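Local coordinates for acetylcholine-binding protein (Bulinus truncatus, PDB 2BJ0), which probably binds acetylcholine, as a pentameric relative of the extracellular ligand-binding domain of nicotinic acetylcholine receptors, at residues S86-I91 with R136-S141; A90-E95 with R117-C122; S66-D71 with V104-S109. One frame throughout, in Å; residues are numbered along the deposited sequence.

Contacts 1 and 2 are neighbours in the beta sandwich, their centres about 8 Å apart. They share A90 and I91, in the loop that follows strand 85-87, the partner of strand 133-141, and runs on to strand 95-96, the partner of strand 109-121; F87 on V118 and I137 on F120 join the two sheets between them. Contact 3 lies on the other side of the chain's centre, about 33 and 36 Å from them (centre to centre), yet its strand 101-105 pairs with strand 109-121 of contact 2 in the same sheet. Along the chain the order is 66-71, 86-95, 104-109, 117-122 and 136-141, and each of the three contacts also touches another subunit of the pentamer.

Contact 1: S86-I91 with R136-S141; sequences SFYNAI and RIKVGS
F87 packs its ring against I137 and V139 in the tight half of this contact. CD1 of F87 comes within 3.6 Å of I137 CG2 and CE1 within 3.7 Å of V139 CG2, the three side chains lying side by side, pointing the same way. L50, Q116 and V118 of the other sheet also touch the buried ring. S86 and G140 form a hydrogen-bonded antiparallel pair, S86 N donating to G140 O at 2.8 Å and G140 N to S86 O at 3.0 Å; F87 and V139 are the adjoining non-hydrogen-bonded pair. Strand 85-87 is an outer strand of the four-stranded antiparallel sheet of the immunoglobulin-like sandwich, and a type I turn from F87 to A90 carries the chain off. On the more open side, Y88 and K138 meet obliquely, K138 CE 3.8 Å from Y88 CG, while NZ is hydrogen-bonded to Y184 OH. The Y88 ring has G140 O and S141 O in plane at its edge, and meets W142; a bound molecule, probably from the crystallisation liquor, lies about 4 Å from the Y88 side chain, consistent with the aromatic ligand pocket of this family. With CG between the backbone N and the carbonyl carbon (chi1 62°), the N89 amide spans two peptide groups of the strand. OD1 accepts from K138 N at 3.0 Å, nearly straight at 173° but from above the carbonyl plane, and ND2 donates to R136 O at 2.8 Å. An alanine here would probably leave K138 N and R136 O without these partners and the turn less firmly tied.

Contact 2: A90-E95 with R117-C122; sequences AIAAPE and RVRFTC
I91 crosses R119 at about a right angle, its CD1 3.8 Å from R119 CD, while its CG2 meets CG2 of T121 at the same distance. I91 CG1 lies between the backbone N and the carbonyl carbon (chi1 71°), within 3.6 Å of R119 O. The backbone follows suit, I91 N donating to R119 O at 2.9 Å. Beyond its aliphatic part R119 turns at chi3, and one face of the guanidinium takes CB of A92, 3.8 Å from NH1 and offset toward the rim. A water in the guanidinium plane bridges NH1 to I91 O, and NE forms a salt bridge with E47. A92 N, by contrast, is buried without a partner. R117, the third main residue, pairs with E95 as an antiparallel hydrogen-bonded pair where strand 95-96 joins the sheet of strand 109-121. Their side chains lie side by side, and NH2 of R117 donates to E95 OE1 at 3.0 Å, almost straight at 176°. The oxygen lies in the guanidinium plane, whereas the donor stands above the carboxylate plane; the two planes are 54° apart. OE1 also accepts from A93 N of a neighbouring subunit. Since R117 NH1 has E47 as a second partner, one glutamate serves both arginines; this mutual neutralisation is likely to keep E47 and E95 ionised, E95 at a subunit interface.

Contact 3: S66-D71 with V104-S109; sequences SSSSLD and VSKDGS
K106 carries this contact almost alone, reaching across to a series of backbone carbonyl oxygens rather than to a carboxylate. Its NZ donates to S68 O at 2.8 Å and also hydrogen-bonds L65 O, the same oxygen that S68 OG uses. Lower down the chain, CE lies 3.0 Å from L70 O and CG 3.3 Å from D71 O. Bends at chi2 (-130°) and chi4 (-143°), both away from the staggered positions, place CD and NZ, and with them NZ reaches S68 O. The carboxylate of D71 is not in contact with the ammonium, OD1 standing 5.5 Å from NZ, and could at most help the lysine through longer-range attraction. The backbone adds little between the segments: K106 N to D71 O is a weak bond of 3.5 Å. K106 is the first of the two central residues of the type I turn from S105 to G108, and its side chain sets out from the backbone toward the 66-71 loop. That turn, with the G1 bulge at G108, closes the beta hairpin between strands 101-105 and 109-121: G108 N donates to S105 O, and S105 N to S109 O. At G108 the positive phi of 89° would press a side chain against the preceding carbonyl oxygen. D107 OD1 accepts from S109 N in an Asx turn and, on its syn lone pair, from S109 OG at 2.9 Å. L70 packs on I2 and L65 and meets L19 of a neighbouring subunit.

Contact 1: S86-I91 with R136-S141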
loop_
_atom_site.group_PDB
_atom_site.type_symbol
_atom_site.label_atom_id
_atom_site.label_comp_id
_atom_site.label_asym_id
_atom_site.label_seq_id
_atom_site.Cartn_x
_atom_site.Cartn_y
_atom_site.Cartn_z
ATOM N N SER A 86 -14.425 -4.987 12.682
ATOM C CA SER A 86 -14.255 -3.628 12.233
ATOM C C SER A 86 -14.548 -2.721 13.399
ATOM O O SER A 86 -15.346 -3.068 14.314
ATOM C CB SER A 86 -15.190 -3.295 11.053
ATOM O OG SER A 86 -14.915 -4.102 9.903
ATOM N N PHE A 87 -13.917 -1.562 13.378
ATOM C CA PHE A 87 -14.279 -0.478 14.278
ATOM C C PHE A 87 -15.375 0.323 13.606
ATOM O O PHE A 87 -15.113 1.071 12.646
ATOM C CB PHE A 87 -13.085 0.404 14.568
ATOM C CG PHE A 87 -11.961 -0.321 15.257
ATOM C CD1 PHE A 87 -11.979 -0.511 16.627
ATOM C CD2 PHE A 87 -10.865 -0.791 14.532
ATOM C CE1 PHE A 87 -10.947 -1.185 17.275
ATOM C CE2 PHE A 87 -9.826 -1.476 15.186
ATOM C CZ PHE A 87 -9.872 -1.664 16.560
ATOM N N TYR A 88 -16.595 0.179 14.117
ATOM C CA TYR A 88 -17.781 0.780 13.529
ATOM C C TYR A 88 -17.723 2.304 13.472
ATOM O O TYR A 88 -18.352 2.912 12.592
ATOM C CB TYR A 88 -19.021 0.310 14.295
ATOM C CG TYR A 88 -19.603 -0.974 13.739
ATOM C CD1 TYR A 88 -18.909 -2.192 13.828
ATOM C CD2 TYR A 88 -20.831 -0.955 13.063
ATOM C CE1 TYR A 88 -19.448 -3.372 13.283
ATOM C CE2 TYR A 88 -21.383 -2.111 12.517
ATOM C CZ TYR A 88 -20.700 -3.315 12.629
ATOM O OH TYR A 88 -21.285 -4.441 12.051
ATOM N N ASN A 89 -16.998 2.923 14.402
ATOM C CA ASN A 89 -16.916 4.374 14.427
ATOM C C ASN A 89 -15.544 4.897 13.985
ATOM O O ASN A 89 -15.173 6.006 14.304
ATOM C CB ASN A 89 -17.319 4.952 15.794
ATOM C CG ASN A 89 -16.422 4.504 16.948
ATOM O OD1 ASN A 89 -15.947 3.361 17.027
ATOM N ND2 ASN A 89 -16.218 5.420 17.886
ATOM N N ALA A 90 -14.791 4.079 13.277
ATOM C CA ALA A 90 -13.464 4.501 12.839
ATOM C C ALA A 90 -13.622 5.506 11.718
ATOM O O ALA A 90 -14.579 5.440 10.929
ATOM C CB ALA A 90 -12.646 3.321 12.367
ATOM N N ILE A 91 -12.720 6.475 11.680
ATOM C CA ILE A 91 -12.778 7.484 10.660
ATOM C C ILE A 91 -11.537 7.418 9.754
ATOM O O ILE A 91 -11.382 8.247 8.882
ATOM C CB ILE A 91 -12.972 8.909 11.265
ATOM C CG1 ILE A 91 -11.710 9.380 11.984
ATOM C CG2 ILE A 91 -14.253 8.975 12.199
ATOM C CD1 ILE A 91 -11.680 10.922 12.182
ATOM N N ARG A 136 -15.670 6.706 23.149
ATOM C CA ARG A 136 -16.198 5.369 22.930
ATOM C C ARG A 136 -15.613 4.747 21.658
ATOM O O ARG A 136 -15.501 5.422 20.632
ATOM C CB ARG A 136 -17.725 5.419 22.857
ATOM C CG ARG A 136 -18.397 5.376 24.256
ATOM C CD ARG A 136 -19.794 6.032 24.357
ATOM N NE ARG A 136 -19.723 7.474 24.624
ATOM C CZ ARG A 136 -19.996 8.054 25.798
ATOM N NH1 ARG A 136 -20.379 7.321 26.847
ATOM N NH2 ARG A 136 -19.896 9.375 25.920
ATOM N N ILE A 137 -15.230 3.470 21.736
ATOM C CA ILE A 137 -14.823 2.726 20.544
ATOM C C ILE A 137 -15.729 1.505 20.367
ATOM O O ILE A 137 -15.876 0.700 21.288
ATOM C CB ILE A 137 -13.336 2.296 20.651
ATOM C CG1 ILE A 137 -12.411 3.499 20.649
ATOM C CG2 ILE A 137 -12.974 1.331 19.511
ATOM C CD1 ILE A 137 -11.030 3.181 21.254
ATOM N N LYS A 138 -16.318 1.374 19.180
ATOM C CA LYS A 138 -17.255 0.299 18.873
ATOM C C LYS A 138 -16.606 -0.741 17.954
ATOM O O LYS A 138 -16.149 -0.402 16.851
ATOM C CB LYS A 138 -18.523 0.885 18.244
ATOM C CG LYS A 138 -19.655 -0.129 18.042
ATOM C CD LYS A 138 -20.939 0.573 17.540
ATOM C CE LYS A 138 -21.881 -0.385 16.784
ATOM N NZ LYS A 138 -23.084 0.354 16.255
ATOM N N VAL A 139 -16.541 -1.993 18.421
ATOM C CA VAL A 139 -15.937 -3.084 17.660
ATOM C C VAL A 139 -16.912 -4.231 17.467
ATOM O O VAL A 139 -17.566 -4.692 18.440
ATOM C CB VAL A 139 -14.725 -3.681 18.431
ATOM C CG1 VAL A 139 -13.894 -4.595 17.511
ATOM C CG2 VAL A 139 -13.858 -2.589 19.056
ATOM N N GLY A 140 -17.013 -4.734 16.245
ATOM C CA GLY A 140 -17.812 -5.949 16.033
ATOM C C GLY A 140 -17.560 -6.508 14.653
ATOM O O GLY A 140 -16.806 -5.905 13.873
ATOM N N SER A 141 -18.142 -7.666 14.350
ATOM C CA SER A 141 -17.999 -8.226 13.022
ATOM C C SER A 141 -18.785 -7.380 12.049
ATOM O O SER A 141 -19.936 -6.992 12.309
ATOM C CB SER A 141 -18.474 -9.661 12.971
ATOM O OG SER A 141 -18.592 -10.117 11.651
#

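Contact 2: A90-E95 with R117-C122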
loop_
_atom_site.group_PDB
_atom_site.type_symbol
_atom_site.label_atom_id
_atom_site.label_comp_id
_atom_site.label_asym_id
_atom_site.label_seq_id
_atom_site.Cartn_x
_atom_site.Cartn_y
_atom_site.Cartn_z
ATOM N N ALA A 90 -14.791 4.079 13.277
ATOM C CA ALA A 90 -13.464 4.501 12.839
ATOM C C ALA A 90 -13.622 5.506 11.718
ATOM O O ALA A 90 -14.579 5.440 10.929
ATOM C CB ALA A 90 -12.646 3.321 12.367
ATOM N N ILE A 91 -12.720 6.475 11.680
ATOM C CA ILE A 91 -12.778 7.484 10.660
ATOM C C ILE A 91 -11.537 7.418 9.754
ATOM O O ILE A 91 -11.382 8.247 8.882
ATOM C CB ILE A 91 -12.972 8.909 11.265
ATOM C CG1 ILE A 91 -11.710 9.380 11.984
ATOM C CG2 ILE A 91 -14.253 8.975 12.199
ATOM C CD1 ILE A 91 -11.680 10.922 12.182
ATOM N N ALA A 92 -10.669 6.452 9.982
ATOM C CA ALA A 92 -9.509 6.199 9.115
ATOM C C ALA A 92 -9.281 4.697 9.211
ATOM O O ALA A 92 -9.782 4.075 10.158
ATOM C CB ALA A 92 -8.280 6.995 9.589
ATOM N N ALA A 93 -8.639 4.079 8.201
ATOM C CA ALA A 93 -8.404 2.630 8.223
ATOM C C ALA A 93 -7.448 2.347 9.400
ATOM O O ALA A 93 -6.448 3.044 9.531
ATOM C CB ALA A 93 -7.767 2.149 6.873
ATOM N N PRO A 94 -7.755 1.421 10.307
ATOM C CA PRO A 94 -6.842 1.194 11.432
ATOM C C PRO A 94 -5.523 0.654 10.900
ATOM O O PRO A 94 -5.533 -0.142 9.975
ATOM C CB PRO A 94 -7.541 0.136 12.259
ATOM C CG PRO A 94 -8.453 -0.496 11.324
ATOM C CD PRO A 94 -8.969 0.597 10.410
ATOM N N GLU A 95 -4.408 1.090 11.470
ATOM C CA GLU A 95 -3.108 0.729 10.958
ATOM C C GLU A 95 -2.557 -0.357 11.843
ATOM O O GLU A 95 -2.486 -0.198 13.077
ATOM C CB GLU A 95 -2.182 1.942 10.955
ATOM C CG GLU A 95 -0.824 1.640 10.339
ATOM C CD GLU A 95 -0.003 2.885 10.119
ATOM O OE1 GLU A 95 0.555 3.411 11.088
ATOM O OE2 GLU A 95 0.078 3.349 8.954
ATOM N N ARG A 117 -3.365 1.205 15.409
ATOM C CA ARG A 117 -3.605 2.622 15.639
ATOM C C ARG A 117 -4.939 2.976 14.997
ATOM O O ARG A 117 -5.079 2.849 13.779
ATOM C CB ARG A 117 -2.480 3.497 15.036
ATOM C CG ARG A 117 -2.794 4.968 15.253
ATOM C CD ARG A 117 -1.698 5.971 14.876
ATOM N NE ARG A 117 -1.076 5.699 13.585
ATOM C CZ ARG A 117 -0.768 6.628 12.694
ATOM N NH1 ARG A 117 -1.069 7.906 12.910
ATOM N NH2 ARG A 117 -0.184 6.274 11.563
ATOM N N VAL A 118 -5.894 3.429 15.827
ATOM C CA VAL A 118 -7.295 3.653 15.465
ATOM C C VAL A 118 -7.714 5.111 15.721
ATOM O O VAL A 118 -7.497 5.641 16.809
ATOM C CB VAL A 118 -8.248 2.730 16.308
ATOM C CG1 VAL A 118 -9.658 2.768 15.754
ATOM C CG2 VAL A 118 -7.780 1.295 16.257
ATOM N N ARG A 119 -8.356 5.727 14.730
ATOM C CA ARG A 119 -8.768 7.111 14.792
ATOM C C ARG A 119 -10.283 7.215 14.762
ATOM O O ARG A 119 -10.945 6.522 13.999
ATOM C CB ARG A 119 -8.185 7.891 13.591
ATOM C CG ARG A 119 -8.347 9.441 13.683
ATOM C CD ARG A 119 -7.996 10.163 12.337
ATOM N NE ARG A 119 -6.584 9.947 12.016
ATOM C CZ ARG A 119 -6.018 10.113 10.809
ATOM N NH1 ARG A 119 -6.746 10.486 9.756
ATOM N NH2 ARG A 119 -4.709 9.876 10.661
ATOM N N PHE A 120 -10.828 8.133 15.558
ATOM C CA PHE A 120 -12.284 8.281 15.660
ATOM C C PHE A 120 -12.637 9.647 16.234
ATOM O O PHE A 120 -11.778 10.314 16.766
ATOM C CB PHE A 120 -12.861 7.143 16.510
ATOM C CG PHE A 120 -12.289 7.082 17.887
ATOM C CD1 PHE A 120 -12.875 7.819 18.933
ATOM C CD2 PHE A 120 -11.162 6.311 18.146
ATOM C CE1 PHE A 120 -12.341 7.790 20.228
ATOM C CE2 PHE A 120 -10.618 6.279 19.423
ATOM C CZ PHE A 120 -11.213 7.015 20.474
ATOM N N THR A 121 -13.892 10.089 16.093
ATOM C CA THR A 121 -14.262 11.400 16.614
ATOM C C THR A 121 -14.772 11.286 18.034
ATOM O O THR A 121 -15.336 10.271 18.419
ATOM C CB THR A 121 -15.320 12.140 15.729
ATOM O OG1 THR A 121 -16.549 11.431 15.769
ATOM C CG2 THR A 121 -14.974 12.035 14.282
ATOM N N CYS A 122 -14.565 12.361 18.792
ATOM C CA CYS A 122 -14.893 12.429 20.181
ATOM C C CYS A 122 -15.034 13.908 20.463
ATOM O O CYS A 122 -14.235 14.700 19.970
ATOM C CB CYS A 122 -13.735 11.861 21.026
ATOM S SG CYS A 122 -14.167 11.628 22.798
HETATM O O HOH W 1 -9.476 10.684 8.922
HETATM O O HOH W 2 -8.337 4.209 12.184
HETATM O O HOH W 3 -5.551 5.254 11.893
#

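Contact 3: S66-D71 with V104-S109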
loop_
_atom_site.group_PDB
_atom_site.type_symbol
_atom_site.label_atom_id
_atom_site.label_comp_id
_atom_site.label_asym_id
_atom_site.label_seq_id
_atom_site.Cartn_x
_atom_site.Cartn_y
_atom_site.Cartn_z
ATOM N N SER A 66 -1.242 -32.596 17.312
ATOM C CA SER A 66 -1.335 -33.827 18.123
ATOM C C SER A 66 -0.114 -34.790 18.122
ATOM O O SER A 66 0.150 -35.460 19.132
ATOM C CB SER A 66 -2.633 -34.584 17.794
ATOM O OG SER A 66 -2.747 -34.789 16.394
ATOM N N SER A 67 0.620 -34.843 17.006
ATOM C CA SER A 67 1.829 -35.667 16.914
ATOM C C SER A 67 3.099 -34.865 16.579
ATOM O O SER A 67 3.963 -35.318 15.825
ATOM C CB SER A 67 1.619 -36.794 15.899
ATOM O OG SER A 67 1.226 -36.261 14.647
ATOM N N SER A 68 3.214 -33.674 17.150
ATOM C CA SER A 68 4.424 -32.884 16.995
ATOM C C SER A 68 4.886 -32.420 18.373
ATOM O O SER A 68 4.096 -32.401 19.343
ATOM C CB SER A 68 4.199 -31.696 16.049
ATOM O OG SER A 68 3.570 -30.621 16.717
ATOM N N SER A 69 6.165 -32.062 18.457
ATOM C CA SER A 69 6.766 -31.624 19.709
ATOM C C SER A 69 6.125 -30.328 20.189
ATOM O O SER A 69 5.785 -30.204 21.381
ATOM C CB SER A 69 8.276 -31.467 19.542
ATOM O OG SER A 69 8.647 -31.419 18.167
ATOM N N LEU A 70 5.933 -29.398 19.241
ATOM C CA LEU A 70 5.307 -28.080 19.462
ATOM C C LEU A 70 4.016 -28.147 20.292
ATOM O O LEU A 70 3.121 -28.922 19.965
ATOM C CB LEU A 70 5.002 -27.413 18.106
ATOM C CG LEU A 70 6.092 -27.129 17.063
ATOM C CD1 LEU A 70 5.492 -26.507 15.832
ATOM C CD2 LEU A 70 7.160 -26.216 17.599
ATOM N N ASP A 71 3.929 -27.331 21.344
ATOM C CA ASP A 71 2.705 -27.220 22.165
ATOM C C ASP A 71 1.702 -26.254 21.541
ATOM O O ASP A 71 0.502 -26.293 21.842
ATOM C CB ASP A 71 3.030 -26.757 23.599
ATOM C CG ASP A 71 4.242 -27.478 24.186
ATOM O OD1 ASP A 71 4.294 -28.738 24.082
ATOM O OD2 ASP A 71 5.198 -26.867 24.746
ATOM N N VAL A 104 -2.068 -21.151 17.348
ATOM C CA VAL A 104 -2.989 -22.265 17.462
ATOM C C VAL A 104 -2.442 -23.204 18.539
ATOM O O VAL A 104 -1.271 -23.575 18.499
ATOM C CB VAL A 104 -3.086 -23.035 16.122
ATOM C CG1 VAL A 104 -4.108 -24.110 16.195
ATOM C CG2 VAL A 104 -3.392 -22.091 14.983
ATOM N N SER A 105 -3.299 -23.548 19.499
ATOM C CA SER A 105 -2.969 -24.451 20.602
ATOM C C SER A 105 -3.314 -25.879 20.253
ATOM O O SER A 105 -4.061 -26.112 19.307
ATOM C CB SER A 105 -3.759 -24.054 21.839
ATOM O OG SER A 105 -3.370 -22.759 22.258
ATOM N N LYS A 106 -2.822 -26.828 21.062
ATOM C CA LYS A 106 -3.061 -28.274 20.844
ATOM C C LYS A 106 -4.526 -28.666 20.822
ATOM O O LYS A 106 -4.890 -29.640 20.183
ATOM C CB LYS A 106 -2.339 -29.141 21.893
ATOM C CG LYS A 106 -0.825 -29.282 21.658
ATOM C CD LYS A 106 -0.319 -30.743 21.688
ATOM C CE LYS A 106 1.188 -30.766 21.322
ATOM N NZ LYS A 106 1.629 -31.943 20.498
ATOM N N ASP A 107 -5.377 -27.927 21.515
ATOM C CA ASP A 107 -6.793 -28.251 21.467
ATOM C C ASP A 107 -7.573 -27.496 20.354
ATOM O O ASP A 107 -8.794 -27.598 20.253
ATOM C CB ASP A 107 -7.416 -28.040 22.847
ATOM C CG ASP A 107 -7.538 -26.571 23.215
ATOM O OD1 ASP A 107 -6.866 -25.712 22.590
ATOM O OD2 ASP A 107 -8.302 -26.177 24.122
ATOM N N GLY A 108 -6.864 -26.738 19.514
ATOM C CA GLY A 108 -7.521 -26.088 18.383
ATOM C C GLY A 108 -8.067 -24.721 18.743
ATOM O O GLY A 108 -8.777 -24.105 17.943
ATOM N N SER A 109 -7.738 -24.219 19.931
ATOM C CA SER A 109 -8.094 -22.844 20.223
ATOM C C SER A 109 -7.067 -21.909 19.576
ATOM O O SER A 109 -5.920 -22.291 19.385
ATOM C CB SER A 109 -8.311 -22.587 21.719
ATOM O OG SER A 109 -7.141 -22.863 22.435
#